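Long-range contacts in putative sensory box/GGDEF family protein (Vibrio parahaemolyticus, PDB 3LID), which probably makes cyclic di-GMP from GTP in response to signals detected by its extracellular PDC-fold sensor domain, the part present here: residues R116-Y121 against S151-M156; D126-S131 against M156-N161; R187-E192 against L263-S268. One frame throughout, in Å; residues are numbered along the deposited sequence.

Contact 1 (R116-Y121 against S151-M156). With PO4 (phosphate ion), chain C.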
loop_
_atom_site.group_PDB
_atom_site.type_symbol
_atom_site.label_atom_id
_atom_site.label_comp_id
_atom_site.label_asym_id
_atom_site.label_seq_id
_atom_site.Cartn_x
_atom_site.Cartn_y
_atom_site.Cartn_z
ATOM N N ARG A 116 19.274 -4.516 -3.135
ATOM C CA ARG A 116 18.036 -3.789 -3.340
ATOM C C ARG A 116 18.175 -2.333 -2.978
ATOM O O ARG A 116 18.784 -1.980 -1.970
ATOM C CB ARG A 116 16.955 -4.378 -2.467
ATOM C CG ARG A 116 16.503 -5.809 -3.022
ATOM C CD ARG A 116 15.878 -5.768 -4.419
ATOM N NE ARG A 116 14.524 -5.105 -4.392
ATOM C CZ ARG A 116 13.403 -5.709 -3.968
ATOM N NH1 ARG A 116 13.416 -6.996 -3.495
ATOM N NH2 ARG A 116 12.221 -4.992 -3.972
ATOM N N GLU A 117 17.554 -1.472 -3.799
ATOM C CA GLU A 117 17.642 -0.050 -3.460
ATOM C C GLU A 117 16.995 0.317 -2.131
ATOM O O GLU A 117 17.425 1.253 -1.465
ATOM C CB GLU A 117 17.052 0.762 -4.631
ATOM C CG GLU A 117 17.919 0.600 -5.923
ATOM C CD GLU A 117 19.354 1.219 -5.804
ATOM O OE1 GLU A 117 19.629 2.018 -4.879
ATOM O OE2 GLU A 117 20.259 0.846 -6.600
ATOM N N TYR A 118 15.980 -0.444 -1.707
ATOM C CA TYR A 118 15.308 -0.073 -0.482
ATOM C C TYR A 118 16.251 -0.341 0.657
ATOM O O TYR A 118 16.204 0.349 1.681
ATOM C CB TYR A 118 13.945 -0.810 -0.305
ATOM C CG TYR A 118 13.983 -2.295 0.045
ATOM C CD1 TYR A 118 14.383 -2.741 1.327
ATOM C CD2 TYR A 118 13.604 -3.254 -0.904
ATOM C CE1 TYR A 118 14.377 -4.103 1.629
ATOM C CE2 TYR A 118 13.583 -4.623 -0.602
ATOM C CZ TYR A 118 14.021 -5.030 0.665
ATOM O OH TYR A 118 13.949 -6.363 0.954
ATOM N N PHE A 119 17.141 -1.334 0.475
ATOM C CA PHE A 119 18.117 -1.636 1.502
ATOM C C PHE A 119 19.192 -0.570 1.572
ATOM O O PHE A 119 19.539 -0.098 2.664
ATOM C CB PHE A 119 18.774 -3.013 1.316
ATOM C CG PHE A 119 19.838 -3.240 2.334
ATOM C CD1 PHE A 119 19.502 -3.468 3.661
ATOM C CD2 PHE A 119 21.176 -3.148 1.962
ATOM C CE1 PHE A 119 20.517 -3.672 4.602
ATOM C CE2 PHE A 119 22.196 -3.343 2.923
ATOM C CZ PHE A 119 21.849 -3.591 4.193
ATOM N N LYS A 120 19.704 -0.155 0.428
ATOM C CA LYS A 120 20.686 0.918 0.455
ATOM C C LYS A 120 20.093 2.191 1.057
ATOM O O LYS A 120 20.788 2.938 1.754
ATOM C CB LYS A 120 21.125 1.165 -0.988
ATOM C CG LYS A 120 21.871 -0.106 -1.555
ATOM C CD LYS A 120 22.326 0.076 -3.014
ATOM C CE LYS A 120 22.945 -1.233 -3.466
ATOM N NZ LYS A 120 23.267 -1.133 -4.910
ATOM N N TYR A 121 18.814 2.465 0.775
ATOM C CA TYR A 121 18.122 3.615 1.425
ATOM C C TYR A 121 18.059 3.427 2.963
ATOM O O TYR A 121 18.422 4.309 3.759
ATOM C CB TYR A 121 16.726 3.791 0.809
ATOM C CG TYR A 121 15.985 4.918 1.528
ATOM C CD1 TYR A 121 16.447 6.224 1.422
ATOM C CD2 TYR A 121 14.875 4.660 2.311
ATOM C CE1 TYR A 121 15.779 7.285 2.089
ATOM C CE2 TYR A 121 14.221 5.697 3.004
ATOM C CZ TYR A 121 14.663 6.987 2.875
ATOM O OH TYR A 121 13.997 7.964 3.592
ATOM N N SER A 151 4.266 -3.460 -2.475
ATOM C CA SER A 151 4.512 -3.296 -1.017
ATOM C C SER A 151 5.081 -1.942 -0.762
ATOM O O SER A 151 5.880 -1.431 -1.550
ATOM C CB SER A 151 5.617 -4.264 -0.457
ATOM O OG SER A 151 5.193 -5.564 -0.293
ATOM N N LEU A 152 4.648 -1.361 0.375
ATOM C CA LEU A 152 5.202 -0.121 0.878
ATOM C C LEU A 152 6.043 -0.523 2.108
ATOM O O LEU A 152 5.530 -1.044 3.096
ATOM C CB LEU A 152 4.027 0.806 1.235
ATOM C CG LEU A 152 4.467 2.281 1.396
ATOM C CD1 LEU A 152 3.168 3.256 1.355
ATOM C CD2 LEU A 152 5.278 2.461 2.639
ATOM N N ARG A 153 7.348 -0.409 1.974
ATOM C CA ARG A 153 8.231 -1.028 3.012
ATOM C C ARG A 153 8.552 0.052 4.049
ATOM O O ARG A 153 9.108 1.101 3.733
ATOM C CB ARG A 153 9.554 -1.492 2.334
ATOM C CG ARG A 153 9.266 -2.765 1.478
ATOM C CD ARG A 153 10.448 -3.009 0.483
ATOM N NE ARG A 153 10.136 -4.102 -0.413
ATOM C CZ ARG A 153 9.394 -3.965 -1.501
ATOM N NH1 ARG A 153 8.846 -2.746 -1.806
ATOM N NH2 ARG A 153 9.162 -5.035 -2.261
ATOM N N ILE A 154 8.249 -0.236 5.308
ATOM C CA ILE A 154 8.651 0.658 6.429
ATOM C C ILE A 154 10.070 0.159 6.875
ATOM O O ILE A 154 10.262 -1.080 6.957
ATOM C CB ILE A 154 7.713 0.480 7.588
ATOM C CG1 ILE A 154 6.229 0.553 7.092
ATOM C CG2 ILE A 154 8.043 1.524 8.651
ATOM C CD1 ILE A 154 5.883 1.896 6.383
ATOM N N LEU A 155 10.985 1.086 7.087
ATOM C CA LEU A 155 12.400 0.777 7.324
ATOM C C LEU A 155 12.848 1.465 8.580
ATOM O O LEU A 155 12.540 2.610 8.777
ATOM C CB LEU A 155 13.174 1.333 6.161
ATOM C CG LEU A 155 12.691 0.845 4.793
ATOM C CD1 LEU A 155 13.453 1.655 3.719
ATOM C CD2 LEU A 155 13.089 -0.722 4.619
ATOM N N MET A 156 13.564 0.728 9.465
ATOM C CA MET A 156 14.028 1.333 10.725
ATOM C C MET A 156 15.321 0.606 11.123
ATOM O O MET A 156 15.264 -0.572 11.540
ATOM C CB MET A 156 12.911 1.159 11.784
ATOM C CG MET A 156 13.240 1.751 13.163
ATOM S SD MET A 156 11.977 1.314 14.301
ATOM C CE MET A 156 12.825 2.067 15.646
HETATM P P PO4 C . 11.013 -7.737 -0.850
HETATM O O1 PO4 C . 10.212 -9.029 -0.601
HETATM O O2 PO4 C . 12.447 -8.132 -0.474
HETATM O O3 PO4 C . 10.569 -6.611 0.038
HETATM O O4 PO4 C . 10.945 -7.342 -2.322
#
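Phosphate atom O4 is the best-held polar atom here: Arg116 gives it a good bond from NH1 (2.8 Å) and a weak one from NH2, and Arg153 NH2 adds a third at 2.9 Å. The site lies in the PDC-fold sensor domain, between helix 117-124 and strand 150-160 of the seven-stranded antiparallel sheet on which the helix packs. The phosphate probably came from the crystallisation liquor, yet an anion held between helix and sheet is consistent with the ligand pocket of PDC sensors. Arg153 runs extended from CG to NE and points NE almost straight at phosphate O3 (2.6 Å, 160°), while Tyr118 OH donates to phosphate O2. Lys113, Arg83, Asn171 and the backbone N of Arg139 also bond to the phosphate.

Tyr118 is the wall between the two arginines. Its CG takes the crowded position between backbone N and carbonyl carbon (chi1 73°). Arg153 CD makes a CH-pi contact over one ring face, 3.6 Å from the centroid of the Tyr118 ring, and Arg116 CB covers the opposite face. Arg116 folds back at chi2 and chi3, so that the Tyr118 ring edge points CE2 at the centre of the Arg116 guanidinium face. The Arg153 guanidinium is turned 22° from the tyrosine ring. The like-charged Arg116 NH2 and Arg153 NH2 come within 3.5 Å; O4 between them, and Glu136, which forms a salt bridge with Arg116, probably offset the repulsion. Farther along the helix the contact turns apolar. Leu155 spreads its branches, CD2 beside Tyr118 and CD1 at the edge of the Tyr121 ring, 3.6 Å from Tyr121 CD2.

Contact 2 (D126-S131 against M156-N161)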
loop_
_atom_site.group_PDB
_atom_site.type_symbol
_atom_site.label_atom_id
_atom_site.label_comp_id
_atom_site.label_asym_id
_atom_site.label_seq_id
_atom_site.Cartn_x
_atom_site.Cartn_y
_atom_site.Cartn_z
ATOM N N ASP A 126 19.245 7.145 10.025
ATOM C CA ASP A 126 19.881 7.144 11.356
ATOM C C ASP A 126 19.392 5.980 12.189
ATOM O O ASP A 126 18.351 5.423 11.922
ATOM C CB ASP A 126 19.549 8.434 12.106
ATOM C CG ASP A 126 20.189 9.655 11.457
ATOM O OD1 ASP A 126 21.208 9.556 10.770
ATOM O OD2 ASP A 126 19.639 10.732 11.642
ATOM N N ASN A 127 20.128 5.638 13.254
ATOM C CA ASN A 127 19.622 4.624 14.193
ATOM C C ASN A 127 18.279 5.040 14.758
ATOM O O ASN A 127 18.139 6.171 15.177
ATOM C CB ASN A 127 20.606 4.365 15.371
ATOM C CG ASN A 127 21.928 3.732 14.922
ATOM O OD1 ASN A 127 21.991 3.095 13.889
ATOM N ND2 ASN A 127 22.974 3.828 15.787
ATOM N N GLU A 128 17.292 4.142 14.699
ATOM C CA GLU A 128 15.989 4.236 15.308
ATOM C C GLU A 128 15.102 5.192 14.508
ATOM O O GLU A 128 13.994 5.466 14.902
ATOM C CB GLU A 128 16.084 4.610 16.797
ATOM C CG GLU A 128 16.119 3.393 17.718
ATOM C CD GLU A 128 17.380 2.545 17.607
ATOM O OE1 GLU A 128 17.265 1.315 17.595
ATOM O OE2 GLU A 128 18.461 3.141 17.522
ATOM N N GLN A 129 15.618 5.681 13.379
ATOM C CA GLN A 129 14.800 6.525 12.504
ATOM C C GLN A 129 13.863 5.670 11.682
ATOM O O GLN A 129 14.316 4.755 10.977
ATOM C CB GLN A 129 15.710 7.300 11.539
ATOM C CG GLN A 129 14.873 8.190 10.548
ATOM C CD GLN A 129 15.698 8.916 9.538
ATOM O OE1 GLN A 129 16.932 8.822 9.460
ATOM N NE2 GLN A 129 14.979 9.674 8.681
ATOM N N ILE A 130 12.567 5.982 11.710
ATOM C CA ILE A 130 11.611 5.218 10.894
ATOM C C ILE A 130 11.356 5.957 9.586
ATOM O O ILE A 130 11.004 7.158 9.617
ATOM C CB ILE A 130 10.337 5.057 11.656
ATOM C CG1 ILE A 130 10.639 4.425 13.050
ATOM C CG2 ILE A 130 9.388 4.170 10.836
ATOM C CD1 ILE A 130 9.394 4.182 13.917
ATOM N N SER A 131 11.548 5.314 8.441
ATOM C CA SER A 131 11.192 5.963 7.222
ATOM C C SER A 131 10.535 4.875 6.361
ATOM O O SER A 131 10.103 3.863 6.879
ATOM C CB SER A 131 12.414 6.545 6.520
ATOM O OG SER A 131 12.047 7.358 5.349
ATOM N N MET A 156 13.564 0.728 9.465
ATOM C CA MET A 156 14.028 1.333 10.725
ATOM C C MET A 156 15.321 0.606 11.123
ATOM O O MET A 156 15.264 -0.572 11.540
ATOM C CB MET A 156 12.911 1.159 11.784
ATOM C CG MET A 156 13.240 1.751 13.163
ATOM S SD MET A 156 11.977 1.314 14.301
ATOM C CE MET A 156 12.825 2.067 15.646
ATOM N N PRO A 157 16.447 1.326 11.105
ATOM C CA PRO A 157 17.702 0.680 11.638
ATOM C C PRO A 157 17.550 0.555 13.166
ATOM O O PRO A 157 16.966 1.451 13.826
ATOM C CB PRO A 157 18.812 1.671 11.307
ATOM C CG PRO A 157 18.130 2.595 10.193
ATOM C CD PRO A 157 16.688 2.677 10.570
ATOM N N ILE A 158 18.031 -0.574 13.737
ATOM C CA ILE A 158 17.819 -0.875 15.121
ATOM C C ILE A 158 19.261 -0.994 15.734
ATOM O O ILE A 158 20.096 -1.671 15.174
ATOM C CB ILE A 158 17.120 -2.244 15.349
ATOM C CG1 ILE A 158 15.705 -2.238 14.664
ATOM C CG2 ILE A 158 16.964 -2.439 16.935
ATOM C CD1 ILE A 158 14.802 -1.081 15.154
ATOM N N SER A 159 19.452 -0.302 16.849
ATOM C CA SER A 159 20.786 -0.305 17.499
ATOM C C SER A 159 20.678 -0.792 18.953
ATOM O O SER A 159 19.601 -0.782 19.601
ATOM C CB SER A 159 21.432 1.072 17.431
ATOM O OG SER A 159 20.675 2.039 18.167
ATOM N N VAL A 160 21.824 -1.225 19.496
ATOM C CA VAL A 160 21.919 -1.684 20.920
ATOM C C VAL A 160 23.197 -0.979 21.406
ATOM O O VAL A 160 24.257 -1.148 20.753
ATOM C CB VAL A 160 22.104 -3.190 21.039
ATOM C CG1 VAL A 160 22.462 -3.582 22.484
ATOM C CG2 VAL A 160 20.828 -3.929 20.627
ATOM N N ASN A 161 23.055 -0.162 22.454
ATOM C CA ASN A 161 24.197 0.647 22.949
ATOM C C ASN A 161 24.781 1.453 21.828
ATOM O O ASN A 161 25.990 1.555 21.682
ATOM C CB ASN A 161 25.261 -0.284 23.573
ATOM C CG ASN A 161 24.830 -0.842 24.874
ATOM O OD1 ASN A 161 24.792 -2.105 25.113
ATOM N ND2 ASN A 161 24.436 0.032 25.730
#
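Glu128, Met156 and Pro157 bury the most surface where the loop between helix 117-124 and strand 131-140 folds over the C-terminal end of strand 150-160, an inner strand of the antiparallel sheet of this PDC domain. The loop makes a type II beta turn from Asp126 to Gln129, with Glu128 in its left-handed third position (phi 76°). Glu128 N, at that turn, donates to Pro157 O at 2.8 Å, approaching from above the carbonyl plane rather than along a lone pair.

The Glu128 side chain leaves the backbone away from the strand, then bends at chi2 (68°) and brings its carboxylate back as a two-pronged clamp on Ser159. OE1 takes Ser159 N at 2.8 Å in a nearly straight bond (167°), and OE2 receives the hydroxyl of Ser159 OG; both oxygens use their syn lone pairs. Ser159 OG stands between its own backbone N and carbonyl carbon to meet that oxygen, so one carboxylate is tied to backbone and side chain of the same residue.

Pro157 turns the CG-CD side of its ring to the mouth of the turn. Its CG reaches 3.3 Å from Asp126 O, and its CD comes to 3.2 Å from Gln129 O. Gln129 O also accepts a CA-H...O contact from Met156 CA. The Met156 side chain runs fully extended beneath the loop, with His46 packing against it as well. Its methyl CE ends near Glu128 O, and its sulfur SD lies 3.6 Å from Ile130 CG1.

Contact 3 (R187-E192 against L263-S268)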
loop_
_atom_site.group_PDB
_atom_site.type_symbol
_atom_site.label_atom_id
_atom_site.label_comp_id
_atom_site.label_asym_id
_atom_site.label_seq_id
_atom_site.Cartn_x
_atom_site.Cartn_y
_atom_site.Cartn_z
ATOM N N ARG A 187 -22.123 3.788 -1.507
ATOM C CA ARG A 187 -22.166 4.644 -2.705
ATOM C C ARG A 187 -21.889 3.914 -4.020
ATOM O O ARG A 187 -22.032 4.516 -5.059
ATOM C CB ARG A 187 -21.245 5.860 -2.582
ATOM C CG ARG A 187 -21.553 6.758 -1.417
ATOM C CD ARG A 187 -20.669 8.027 -1.513
ATOM N NE ARG A 187 -20.726 8.990 -0.398
ATOM C CZ ARG A 187 -21.634 9.956 -0.345
ATOM N NH1 ARG A 187 -22.586 10.035 -1.290
ATOM N NH2 ARG A 187 -21.649 10.818 0.634
ATOM N N ASP A 188 -21.494 2.640 -3.946
ATOM C CA ASP A 188 -21.166 1.810 -5.110
ATOM C C ASP A 188 -20.150 2.519 -5.974
ATOM O O ASP A 188 -20.352 2.701 -7.174
ATOM C CB ASP A 188 -22.435 1.424 -5.915
ATOM C CG ASP A 188 -22.138 0.494 -7.080
ATOM O OD1 ASP A 188 -21.320 -0.427 -6.892
ATOM O OD2 ASP A 188 -22.720 0.659 -8.192
ATOM N N PHE A 189 -19.021 2.904 -5.383
ATOM C CA PHE A 189 -17.956 3.421 -6.176
ATOM C C PHE A 189 -16.663 2.549 -5.983
ATOM O O PHE A 189 -16.406 2.107 -4.866
ATOM C CB PHE A 189 -17.567 4.795 -5.660
ATOM C CG PHE A 189 -18.472 5.907 -6.078
ATOM C CD1 PHE A 189 -18.825 6.088 -7.416
ATOM C CD2 PHE A 189 -18.918 6.813 -5.121
ATOM C CE1 PHE A 189 -19.629 7.218 -7.780
ATOM C CE2 PHE A 189 -19.748 7.930 -5.492
ATOM C CZ PHE A 189 -20.056 8.125 -6.796
ATOM N N HIS A 190 -15.906 2.407 -7.058
ATOM C CA HIS A 190 -14.540 1.810 -7.001
ATOM C C HIS A 190 -13.486 2.886 -7.043
ATOM O O HIS A 190 -13.464 3.694 -7.956
ATOM C CB HIS A 190 -14.343 0.859 -8.133
ATOM C CG HIS A 190 -15.200 -0.379 -8.041
ATOM N ND1 HIS A 190 -14.790 -1.524 -7.378
ATOM C CD2 HIS A 190 -16.444 -0.648 -8.526
ATOM C CE1 HIS A 190 -15.737 -2.456 -7.480
ATOM N NE2 HIS A 190 -16.756 -1.941 -8.156
ATOM N N ILE A 191 -12.575 2.899 -6.062
ATOM C CA ILE A 191 -11.553 3.920 -6.137
ATOM C C ILE A 191 -10.320 3.268 -6.724
ATOM O O ILE A 191 -9.953 2.182 -6.282
ATOM C CB ILE A 191 -11.288 4.530 -4.754
ATOM C CG1 ILE A 191 -12.538 5.258 -4.276
ATOM C CG2 ILE A 191 -9.925 5.398 -4.736
ATOM C CD1 ILE A 191 -12.393 5.924 -2.996
ATOM N N GLU A 192 -9.715 3.877 -7.707
ATOM C CA GLU A 192 -8.472 3.376 -8.281
ATOM C C GLU A 192 -7.350 4.180 -7.641
ATOM O O GLU A 192 -7.544 5.355 -7.254
ATOM C CB GLU A 192 -8.453 3.584 -9.823
ATOM C CG GLU A 192 -9.412 2.611 -10.497
ATOM C CD GLU A 192 -9.588 2.889 -11.984
ATOM O OE1 GLU A 192 -10.083 3.980 -12.306
ATOM O OE2 GLU A 192 -9.233 2.032 -12.812
ATOM N N LEU A 263 -6.253 9.354 -5.826
ATOM C CA LEU A 263 -7.358 8.439 -5.700
ATOM C C LEU A 263 -8.348 8.903 -6.803
ATOM O O LEU A 263 -8.658 10.086 -6.895
ATOM C CB LEU A 263 -8.068 8.599 -4.344
ATOM C CG LEU A 263 -7.377 7.909 -3.134
ATOM C CD1 LEU A 263 -5.889 8.227 -3.038
ATOM C CD2 LEU A 263 -8.122 8.439 -1.863
ATOM N N ILE A 264 -8.821 7.948 -7.568
ATOM C CA ILE A 264 -9.653 8.250 -8.785
ATOM C C ILE A 264 -10.905 7.478 -8.766
ATOM O O ILE A 264 -10.917 6.271 -8.510
ATOM C CB ILE A 264 -8.860 7.848 -10.007
ATOM C CG1 ILE A 264 -7.499 8.585 -10.072
ATOM C CG2 ILE A 264 -9.682 7.994 -11.347
ATOM C CD1 ILE A 264 -7.558 10.047 -10.212
ATOM N N ILE A 265 -12.030 8.150 -9.133
ATOM C CA ILE A 265 -13.246 7.464 -9.422
ATOM C C ILE A 265 -13.517 7.842 -10.884
ATOM O O ILE A 265 -13.658 9.013 -11.178
ATOM C CB ILE A 265 -14.410 7.895 -8.506
ATOM C CG1 ILE A 265 -14.101 7.390 -7.103
ATOM C CG2 ILE A 265 -15.768 7.257 -8.964
ATOM C CD1 ILE A 265 -15.042 7.837 -6.041
ATOM N N ASP A 266 -13.509 6.842 -11.750
ATOM C CA ASP A 266 -13.611 7.022 -13.214
ATOM C C ASP A 266 -14.850 6.246 -13.641
ATOM O O ASP A 266 -14.909 5.039 -13.521
ATOM C CB ASP A 266 -12.291 6.544 -13.888
ATOM C CG ASP A 266 -12.384 6.409 -15.393
ATOM O OD1 ASP A 266 -13.482 6.637 -15.973
ATOM O OD2 ASP A 266 -11.347 6.020 -15.993
ATOM N N LEU A 267 -15.909 6.956 -14.082
ATOM C CA LEU A 267 -17.132 6.282 -14.540
ATOM C C LEU A 267 -17.418 6.691 -16.004
ATOM O O LEU A 267 -17.339 7.889 -16.371
ATOM C CB LEU A 267 -18.312 6.784 -13.732
ATOM C CG LEU A 267 -18.201 6.346 -12.272
ATOM C CD1 LEU A 267 -18.950 7.348 -11.414
ATOM C CD2 LEU A 267 -18.775 4.956 -12.210
ATOM N N SER A 268 -17.662 5.705 -16.842
ATOM C CA SER A 268 -18.039 6.018 -18.262
ATOM C C SER A 268 -19.514 6.433 -18.302
ATOM O O SER A 268 -20.280 6.274 -17.303
ATOM C CB SER A 268 -17.900 4.757 -19.085
ATOM O OG SER A 268 -18.855 3.827 -18.581
HETATM O O HOH W 1 -12.467 4.352 -10.688
HETATM O O HOH W 2 -9.276 5.478 -14.292
#
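This is an antiparallel beta bridge that soon splays apart, in the second sheet of the sensor, where strand 189-195 meets strand 260-268. A single hydrogen-bonded pair carries it: Glu192 N donates to Ile264 O at 2.8 Å, nearly straight (172°), and Ile264 N returns a bond to Glu192 O at 2.9 Å. Towards Phe189 the backbones diverge, and a water enters the gap. It accepts from Asp266 N and lies close to both His190 O and Glu192 OE1.

A second water donates to Glu192 OE1 (2.6 Å) and to Asp266 OD2 (2.7 Å), bridging two carboxylates whose OE1 and OD2 stand only 4.4 Å apart. Such closeness may favour partial protonation, although Glu192 OE2 also has a salt bridge to Arg208 and a hydrogen bond with Ser203, and Asp266 OD2 is hydrogen-bonded to Tyr226 OH.

On the other side the contact is greasy and is covered by the long helix 9-45, which touches Phe189 and Ile191. Ile191 lays CG2 on Leu263 CB and CG1 beside Ile265 CG1. Phe189, launched from a G1 bulge opposite Ser184, crosses Ile265 at about a right angle: Ile265 CD1 sits over the ring face, and Leu267 CD1 meets the ring edge 3.7 Å from Phe189 CE1.

In the fold
From the N terminus, the long helix 9-45 runs first, and the chain then builds the seven-stranded sheet. Contact 1 closes the excursion from helix 117-124 through strand 131-140 and the edge strand 143-144 back to strand 150-160; contact 2 starts inside that loop and ends beyond it, so the two cross. They share Met156 and adjoin directly: Tyr121 OH lies 2.7 Å from Ser131 OG, and Ser131 N 2.9 Å from Leu155 O. Together they fasten helix and following loop along one strand. Contact 3 comes later in series, joining strands of the other sheet across 70 residues. Its centre is about 30 Å from that of contact 1, on the opposite side of the chain's centre.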